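Local coordinates for succinyl-CoA ligase (ADP-forming) subunit alpha (Methanosaeta concilii, PDB 6HXI), which carries a CoA-ligase-like region and a helical domain related to the C-terminal domain of citrate synthase on one chain, and binds coenzyme A, at residues A458-R463 with G476-K481; N520-V525 with L536-D541. All coordinates share one frame; numbering follows the deposited sequence. Where two conformers were deposited one is given.

Interaction 1: residues A458-R463 with G476-K481; sequences AREFKR and GEMKKK. With COA (coenzyme A), chain G.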
loop_
_atom_site.group_PDB
_atom_site.type_symbol
_atom_site.label_atom_id
_atom_site.label_comp_id
_atom_site.label_asym_id
_atom_site.label_seq_id
_atom_site.Cartn_x
_atom_site.Cartn_y
_atom_site.Cartn_z
ATOM N N ALA B 458 12.810 22.986 -1.279
ATOM C CA ALA B 458 13.457 23.105 -2.584
ATOM C C ALA B 458 12.669 24.090 -3.490
ATOM O O ALA B 458 13.254 25.024 -3.999
ATOM C CB ALA B 458 13.595 21.735 -3.237
ATOM N N ARG B 459 11.355 23.913 -3.574
ATOM C CA ARG B 459 10.399 24.690 -4.361
ATOM C C ARG B 459 10.406 26.172 -3.998
ATOM O O ARG B 459 10.688 27.009 -4.853
ATOM C CB ARG B 459 8.998 24.098 -4.114
ATOM C CG ARG B 459 7.919 24.459 -5.121
ATOM C CD ARG B 459 7.046 23.250 -5.464
ATOM N NE ARG B 459 6.699 22.414 -4.308
ATOM C CZ ARG B 459 6.449 21.114 -4.374
ATOM N NH1 ARG B 459 6.118 20.442 -3.281
ATOM N NH2 ARG B 459 6.509 20.477 -5.536
ATOM N N GLU B 460 10.115 26.486 -2.720
ATOM C CA GLU B 460 10.014 27.840 -2.189
ATOM C C GLU B 460 11.303 28.617 -2.212
ATOM O O GLU B 460 11.276 29.795 -2.603
ATOM C CB GLU B 460 9.383 27.859 -0.774
ATOM C CG GLU B 460 7.877 27.576 -0.786
ATOM C CD GLU B 460 7.031 28.248 -1.858
ATOM O OE1 GLU B 460 6.212 27.551 -2.500
ATOM O OE2 GLU B 460 7.176 29.477 -2.048
ATOM N N PHE B 461 12.427 27.995 -1.779
ATOM C CA PHE B 461 13.733 28.668 -1.795
ATOM C C PHE B 461 14.204 28.921 -3.229
ATOM O O PHE B 461 14.689 30.008 -3.508
ATOM C CB PHE B 461 14.786 27.908 -0.968
ATOM C CG PHE B 461 14.681 28.133 0.526
ATOM C CD1 PHE B 461 13.714 27.473 1.282
ATOM C CD2 PHE B 461 15.505 29.044 1.168
ATOM C CE1 PHE B 461 13.609 27.695 2.661
ATOM C CE2 PHE B 461 15.401 29.255 2.555
ATOM C CZ PHE B 461 14.471 28.569 3.288
ATOM N N LYS B 462 14.045 27.939 -4.141
ATOM C CA LYS B 462 14.471 28.090 -5.542
ATOM C C LYS B 462 13.743 29.296 -6.193
ATOM O O LYS B 462 14.386 30.150 -6.788
ATOM C CB LYS B 462 14.224 26.793 -6.343
ATOM C CG LYS B 462 15.012 26.710 -7.620
ATOM C CD LYS B 462 14.389 25.811 -8.667
ATOM C CE LYS B 462 15.232 25.934 -9.910
ATOM N NZ LYS B 462 14.434 26.024 -11.159
ATOM N N ARG B 463 12.420 29.370 -6.034
ATOM C CA ARG B 463 11.576 30.438 -6.572
ATOM C C ARG B 463 12.009 31.820 -6.045
ATOM O O ARG B 463 12.268 32.714 -6.841
ATOM C CB ARG B 463 10.091 30.141 -6.278
ATOM C CG ARG B 463 9.133 31.257 -6.691
ATOM C CD ARG B 463 7.779 31.158 -6.009
ATOM N NE ARG B 463 7.875 31.144 -4.544
ATOM C CZ ARG B 463 7.954 32.224 -3.770
ATOM N NH1 ARG B 463 7.964 33.439 -4.309
ATOM N NH2 ARG B 463 8.035 32.097 -2.453
ATOM N N GLY B 476 9.510 38.262 4.519
ATOM C CA GLY B 476 8.355 39.158 4.583
ATOM C C GLY B 476 7.128 38.671 3.825
ATOM O O GLY B 476 6.034 38.667 4.378
ATOM N N GLU B 477 7.295 38.246 2.555
ATOM C CA GLU B 477 6.209 37.729 1.706
ATOM C C GLU B 477 5.496 36.515 2.349
ATOM O O GLU B 477 4.263 36.451 2.371
ATOM C CB GLU B 477 6.756 37.357 0.297
ATOM C CG GLU B 477 5.735 36.689 -0.615
ATOM C CD GLU B 477 6.277 35.909 -1.795
ATOM O OE1 GLU B 477 6.067 34.675 -1.833
ATOM O OE2 GLU B 477 6.853 36.538 -2.711
ATOM N N MET B 478 6.285 35.548 2.857
ATOM C CA MET B 478 5.779 34.324 3.481
ATOM C C MET B 478 4.978 34.617 4.744
ATOM O O MET B 478 3.963 33.965 4.981
ATOM C CB MET B 478 6.918 33.350 3.758
ATOM C CG MET B 478 7.553 32.812 2.494
ATOM S SD MET B 478 6.468 31.756 1.496
ATOM C CE MET B 478 6.609 30.200 2.371
ATOM N N LYS B 479 5.445 35.593 5.555
ATOM C CA LYS B 479 4.772 36.038 6.779
ATOM C C LYS B 479 3.386 36.644 6.428
ATOM O O LYS B 479 2.415 36.332 7.120
ATOM C CB LYS B 479 5.646 37.053 7.529
ATOM C CG LYS B 479 5.074 37.505 8.877
ATOM C CD LYS B 479 5.781 38.754 9.376
ATOM C CE LYS B 479 4.967 39.493 10.400
ATOM N NZ LYS B 479 5.815 40.481 11.132
ATOM N N LYS B 480 3.300 37.466 5.338
ATOM C CA LYS B 480 2.066 38.127 4.861
ATOM C C LYS B 480 1.006 37.129 4.455
ATOM O O LYS B 480 -0.167 37.328 4.772
ATOM C CB LYS B 480 2.356 39.078 3.692
ATOM C CG LYS B 480 1.260 40.130 3.460
ATOM C CD LYS B 480 1.694 41.194 2.438
ATOM C CE LYS B 480 0.897 42.477 2.514
ATOM N NZ LYS B 480 1.399 43.501 1.555
ATOM N N LYS B 481 1.426 36.034 3.789
ATOM C CA LYS B 481 0.559 34.953 3.327
ATOM C C LYS B 481 0.191 34.005 4.461
ATOM O O LYS B 481 -0.634 33.121 4.257
ATOM C CB LYS B 481 1.260 34.176 2.189
ATOM C CG LYS B 481 1.386 34.964 0.883
ATOM C CD LYS B 481 2.649 34.607 0.087
ATOM C CE LYS B 481 2.456 33.521 -0.948
ATOM N NZ LYS B 481 3.735 33.156 -1.622
HETATM N N1A COA G . 9.246 30.165 9.121
HETATM C C2A COA G . 9.290 31.500 9.183
HETATM N N3A COA G . 8.986 32.302 10.212
HETATM C C4A COA G . 8.532 31.594 11.259
HETATM C C5A COA G . 8.422 30.217 11.339
HETATM C C6A COA G . 8.837 29.478 10.214
HETATM N N6A COA G . 8.879 28.147 10.182
HETATM N N7A COA G . 7.823 29.843 12.532
HETATM C C8A COA G . 7.599 30.979 13.141
HETATM N N9A COA G . 7.997 32.083 12.428
HETATM C C1B COA G . 7.855 33.488 12.804
HETATM C C2B COA G . 6.436 33.946 13.121
HETATM O O2B COA G . 5.711 34.245 11.926
HETATM C C3B COA G . 6.729 35.198 13.953
HETATM O O3B COA G . 7.066 36.332 13.124
HETATM P P3B COA G . 6.841 37.848 13.564
HETATM O O7A COA G . 7.511 38.021 14.885
HETATM O O8A COA G . 7.433 38.674 12.479
HETATM O O9A COA G . 5.316 38.056 13.590
HETATM C C4B COA G . 8.043 34.868 14.672
HETATM O O4B COA G . 8.605 33.735 13.978
HETATM C C5B COA G . 7.918 34.568 16.144
HETATM O O5B COA G . 6.791 33.686 16.317
HETATM P P1A COA G . 5.733 33.885 17.547
HETATM O O1A COA G . 4.875 32.701 17.804
HETATM O O2A COA G . 4.948 35.182 17.422
HETATM O O3A COA G . 6.848 34.049 18.676
HETATM P P2A COA G . 7.004 34.076 20.260
HETATM O O4A COA G . 7.235 32.707 20.761
HETATM O O5A COA G . 8.206 34.954 20.521
HETATM O O6A COA G . 5.645 34.715 20.870
HETATM C CBP COA G . 5.211 36.434 22.546
HETATM C CCP COA G . 5.482 36.132 21.068
HETATM C CDP COA G . 5.013 37.949 22.695
HETATM C CEP COA G . 3.948 35.705 23.045
HETATM C CAP COA G . 6.435 35.965 23.381
HETATM O OAP COA G . 7.651 36.387 22.791
HETATM C C9P COA G . 6.436 36.335 24.859
HETATM O O9P COA G . 5.787 35.662 25.662
HETATM N N8P COA G . 7.178 37.396 25.215
HETATM C C7P COA G . 7.201 37.926 26.572
HETATM C C6P COA G . 6.621 39.313 26.637
HETATM C C5P COA G . 6.731 39.916 28.018
HETATM O O5P COA G . 7.650 39.600 28.772
HETATM N N4P COA G . 5.774 40.775 28.365
HETATM C C3P COA G . 5.677 41.360 29.696
HETATM C C2P COA G . 5.013 40.433 30.695
HETATM S S1P COA G . 4.809 41.418 32.205
#
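R463 and E477 reach for each other from opposite directions, each with its CG anti to the backbone N (chi1 175° in both). R463 then bends at chi3 (56°), which turns its guanidinium across the gap, while E477 stays extended beyond CG. The two meet in a loose salt bridge, with R463 NH2 3.3 Å and R463 NH1 3.4 Å from E477 OE1. The carboxylate oxygen comes in obliquely, and the two planar groups are tilted 33° apart. A tighter grip comes from within R463's own helix: NH2 bonds to E460 OE2 at 2.8 Å, nearly along the C-O axis of that oxygen, and NE adds a weak bond to the same atom. E477 OE1 is shared as well, since K481 NZ lies 2.8 Å from it, above the carboxylate plane. Two acids and two bases thus alternate in a network, which should offset the closeness of R463 and K481.

The two segments lie on successive helices, 453-466 and 471-480, of the all-helical citrate synthase-like domain. Their axes come no closer than 12.9 Å here, so long side chains have to span the space. Beneath the ion pairs sits buried M478, whose SD is 4.3 Å from E460 OE2. Deeper still, F461 of the first helix makes a T-shaped stack with F474 of the second. On another side of helix 471-480, K479 runs out extended, and its NZ donates to O8A on the 3'-phosphate of coenzyme A at 2.8 Å; K479 NZ also bonds to S92 OG of the second subunit.

Interaction 2: residues N520-V525 with L536-D541; sequences NYALQV and LILNVD. With COA (coenzyme A), chain G.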
loop_
_atom_site.group_PDB
_atom_site.type_symbol
_atom_site.label_atom_id
_atom_site.label_comp_id
_atom_site.label_asym_id
_atom_site.label_seq_id
_atom_site.Cartn_x
_atom_site.Cartn_y
_atom_site.Cartn_z
ATOM N N ASN B 520 23.822 29.439 0.131
ATOM C CA ASN B 520 24.233 30.754 0.617
ATOM C C ASN B 520 23.020 31.674 0.829
ATOM O O ASN B 520 22.945 32.366 1.846
ATOM C CB ASN B 520 25.327 31.385 -0.255
ATOM C CG ASN B 520 26.643 30.618 -0.318
ATOM O OD1 ASN B 520 27.065 29.910 0.618
ATOM N ND2 ASN B 520 27.337 30.763 -1.437
ATOM N N TYR B 521 22.036 31.615 -0.083
ATOM C CA TYR B 521 20.772 32.347 0.044
ATOM C C TYR B 521 20.020 31.807 1.275
ATOM O O TYR B 521 19.562 32.581 2.117
ATOM C CB TYR B 521 19.936 32.139 -1.249
ATOM C CG TYR B 521 18.636 32.929 -1.296
ATOM C CD1 TYR B 521 18.602 34.228 -1.805
ATOM C CD2 TYR B 521 17.441 32.376 -0.841
ATOM C CE1 TYR B 521 17.417 34.958 -1.847
ATOM C CE2 TYR B 521 16.246 33.101 -0.877
ATOM C CZ TYR B 521 16.243 34.396 -1.369
ATOM O OH TYR B 521 15.078 35.124 -1.390
ATOM N N ALA B 522 19.930 30.469 1.393
ATOM C CA ALA B 522 19.209 29.833 2.499
ATOM C C ALA B 522 19.725 30.260 3.852
ATOM O O ALA B 522 18.904 30.515 4.741
ATOM C CB ALA B 522 19.223 28.324 2.371
ATOM N N LEU B 523 21.075 30.359 3.995
ATOM C CA LEU B 523 21.747 30.789 5.216
ATOM C C LEU B 523 21.490 32.274 5.507
ATOM O O LEU B 523 21.509 32.631 6.666
ATOM C CB LEU B 523 23.277 30.468 5.223
ATOM C CG LEU B 523 23.685 28.971 5.156
ATOM C CD1 LEU B 523 25.164 28.825 4.964
ATOM C CD2 LEU B 523 23.249 28.209 6.397
ATOM N N GLN B 524 21.250 33.126 4.476
ATOM C CA GLN B 524 20.883 34.541 4.643
ATOM C C GLN B 524 19.460 34.609 5.196
ATOM O O GLN B 524 19.206 35.431 6.067
ATOM C CB GLN B 524 20.962 35.328 3.314
ATOM C CG GLN B 524 22.369 35.716 2.881
ATOM C CD GLN B 524 22.354 36.468 1.557
ATOM O OE1 GLN B 524 22.217 35.887 0.465
ATOM N NE2 GLN B 524 22.492 37.786 1.614
ATOM N N VAL B 525 18.524 33.760 4.666
ATOM C CA VAL B 525 17.124 33.643 5.133
ATOM C C VAL B 525 17.111 33.190 6.620
ATOM O O VAL B 525 16.347 33.752 7.430
ATOM C CB VAL B 525 16.264 32.692 4.258
ATOM C CG1 VAL B 525 14.912 32.418 4.911
ATOM C CG2 VAL B 525 16.092 33.232 2.841
ATOM N N LEU B 536 14.481 28.872 14.924
ATOM C CA LEU B 536 14.036 28.973 13.518
ATOM C C LEU B 536 15.230 28.716 12.603
ATOM O O LEU B 536 15.599 29.546 11.760
ATOM C CB LEU B 536 13.317 30.310 13.221
ATOM C CG LEU B 536 11.967 30.530 13.916
ATOM C CD1 LEU B 536 11.340 31.821 13.473
ATOM C CD2 LEU B 536 11.038 29.367 13.722
ATOM N N ILE B 537 15.862 27.563 12.831
ATOM C CA ILE B 537 17.069 27.161 12.116
ATOM C C ILE B 537 16.657 26.448 10.862
ATOM O O ILE B 537 15.503 26.049 10.717
ATOM C CB ILE B 537 18.065 26.314 13.005
ATOM C CG1 ILE B 537 17.390 25.055 13.621
ATOM C CG2 ILE B 537 18.693 27.171 14.107
ATOM C CD1 ILE B 537 18.308 23.792 13.750
ATOM N N LEU B 538 17.605 26.277 9.960
ATOM C CA LEU B 538 17.405 25.520 8.741
ATOM C C LEU B 538 17.405 24.064 9.224
ATOM O O LEU B 538 18.382 23.617 9.828
ATOM C CB LEU B 538 18.579 25.812 7.804
ATOM C CG LEU B 538 18.428 25.493 6.336
ATOM C CD1 LEU B 538 17.184 26.189 5.703
ATOM C CD2 LEU B 538 19.714 25.847 5.601
ATOM N N ASN B 539 16.252 23.397 9.120
ATOM C CA ASN B 539 16.101 22.023 9.566
ATOM C C ASN B 539 16.631 21.014 8.487
ATOM O O ASN B 539 17.088 21.441 7.420
ATOM C CB ASN B 539 14.645 21.753 10.006
ATOM C CG ASN B 539 13.608 21.760 8.907
ATOM O OD1 ASN B 539 13.821 21.283 7.802
ATOM N ND2 ASN B 539 12.423 22.242 9.212
ATOM N N VAL B 540 16.586 19.697 8.791
ATOM C CA VAL B 540 17.088 18.608 7.929
ATOM C C VAL B 540 16.384 18.594 6.579
ATOM O O VAL B 540 17.070 18.467 5.563
ATOM C CB VAL B 540 17.080 17.196 8.616
ATOM C CG1 VAL B 540 17.849 16.174 7.795
ATOM C CG2 VAL B 540 17.715 17.278 9.989
ATOM N N ASP B 541 15.035 18.708 6.571
ATOM C CA ASP B 541 14.241 18.711 5.354
ATOM C C ASP B 541 14.579 19.879 4.438
ATOM O O ASP B 541 14.708 19.674 3.237
ATOM C CB ASP B 541 12.732 18.633 5.652
ATOM C CG ASP B 541 12.302 17.267 6.170
ATOM O OD1 ASP B 541 13.160 16.543 6.724
ATOM O OD2 ASP B 541 11.108 16.927 6.034
HETATM N N1A COA G . 9.246 30.165 9.121
HETATM C C2A COA G . 9.290 31.500 9.183
HETATM N N3A COA G . 8.986 32.302 10.212
HETATM C C4A COA G . 8.532 31.594 11.259
HETATM C C5A COA G . 8.422 30.217 11.339
HETATM C C6A COA G . 8.837 29.478 10.214
HETATM N N6A COA G . 8.879 28.147 10.182
HETATM N N7A COA G . 7.823 29.843 12.532
HETATM C C8A COA G . 7.599 30.979 13.141
HETATM N N9A COA G . 7.997 32.083 12.428
HETATM C C1B COA G . 7.855 33.488 12.804
HETATM C C2B COA G . 6.436 33.946 13.121
HETATM O O2B COA G . 5.711 34.245 11.926
HETATM C C3B COA G . 6.729 35.198 13.953
HETATM O O3B COA G . 7.066 36.332 13.124
HETATM P P3B COA G . 6.841 37.848 13.564
HETATM O O7A COA G . 7.511 38.021 14.885
HETATM O O8A COA G . 7.433 38.674 12.479
HETATM O O9A COA G . 5.316 38.056 13.590
HETATM C C4B COA G . 8.043 34.868 14.672
HETATM O O4B COA G . 8.605 33.735 13.978
HETATM C C5B COA G . 7.918 34.568 16.144
HETATM O O5B COA G . 6.791 33.686 16.317
HETATM P P1A COA G . 5.733 33.885 17.547
HETATM O O1A COA G . 4.875 32.701 17.804
HETATM O O2A COA G . 4.948 35.182 17.422
HETATM O O3A COA G . 6.848 34.049 18.676
HETATM P P2A COA G . 7.004 34.076 20.260
HETATM O O4A COA G . 7.235 32.707 20.761
HETATM O O5A COA G . 8.206 34.954 20.521
HETATM O O6A COA G . 5.645 34.715 20.870
HETATM C CBP COA G . 5.211 36.434 22.546
HETATM C CCP COA G . 5.482 36.132 21.068
HETATM C CDP COA G . 5.013 37.949 22.695
HETATM C CEP COA G . 3.948 35.705 23.045
HETATM C CAP COA G . 6.435 35.965 23.381
HETATM O OAP COA G . 7.651 36.387 22.791
HETATM C C9P COA G . 6.436 36.335 24.859
HETATM O O9P COA G . 5.787 35.662 25.662
HETATM N N8P COA G . 7.178 37.396 25.215
HETATM C C7P COA G . 7.201 37.926 26.572
HETATM C C6P COA G . 6.621 39.313 26.637
HETATM C C5P COA G . 6.731 39.916 28.018
HETATM O O5P COA G . 7.650 39.600 28.772
HETATM N N4P COA G . 5.774 40.775 28.365
HETATM C C3P COA G . 5.677 41.360 29.696
HETATM C C2P COA G . 5.013 40.433 30.695
HETATM S S1P COA G . 4.809 41.418 32.205
#
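L538 and A522 touch through methyl groups alone; the flat group is the adenine of coenzyme A, which sits at the other end of segment 536-541, well away from that contact, where L536 covers part of one face of it. Both L536 methyls sit over the five-membered ring: CD1 stands 3.5 Å above N9A, and CD2 lies 3.5 Å from N7A. CD1 also reaches past the ring toward the ribose, 3.4 Å from O4B. From L536 the backbone carries on to L538, whose side chain faces helix 517-530; I488 packs on both L536 and L538. With its CG anti to the backbone N (chi1 -162°), L538 puts CD2 against A522 CB at 4.1 Å. The same methyl comes within 4.3 Å of L523 CD2; the CB of L523 points away from L538, but the end of its side chain comes back round.

In the citrate synthase-like domain this is where a connecting loop passes alongside one helix and starts the next, 540-555. N539 is the N-cap of that helix, its OD1 accepting from the backbone N of G542 and its ND2 donating to the carbonyl of G489. Two backbone groups of the loop bond to side chains of helix 517-530: E526 OE2 takes the N-H of L538, and T529 OG1 bonds to the carbonyl of L536. The backbones of I537 and N539 pair instead with those of G489 and G487.

How the interactions relate
Following the chain from the N terminus, interaction 1 comes first: the turn 467-470 brings helix 453-466 round into helix 471-480. Only after it has closed does helix 517-530 open interaction 2; the chain then leaves that helix, and the contact closes in the loop 536-539 that leads into helix 540-555. The two loops therefore run in series, neither nested nor crossed. F461 joins them in space, its CE2 lying 3.9 Å from A522 CA, so the first helix of interaction 1 packs on the first helix of interaction 2. Both border one coenzyme A, 476-481 at its 3'-phosphate and 536-541 at its adenine. K532, in the loop between helices 517-530 and 540-555, also bonds to it, as do S89, R91 and S92 of the second subunit.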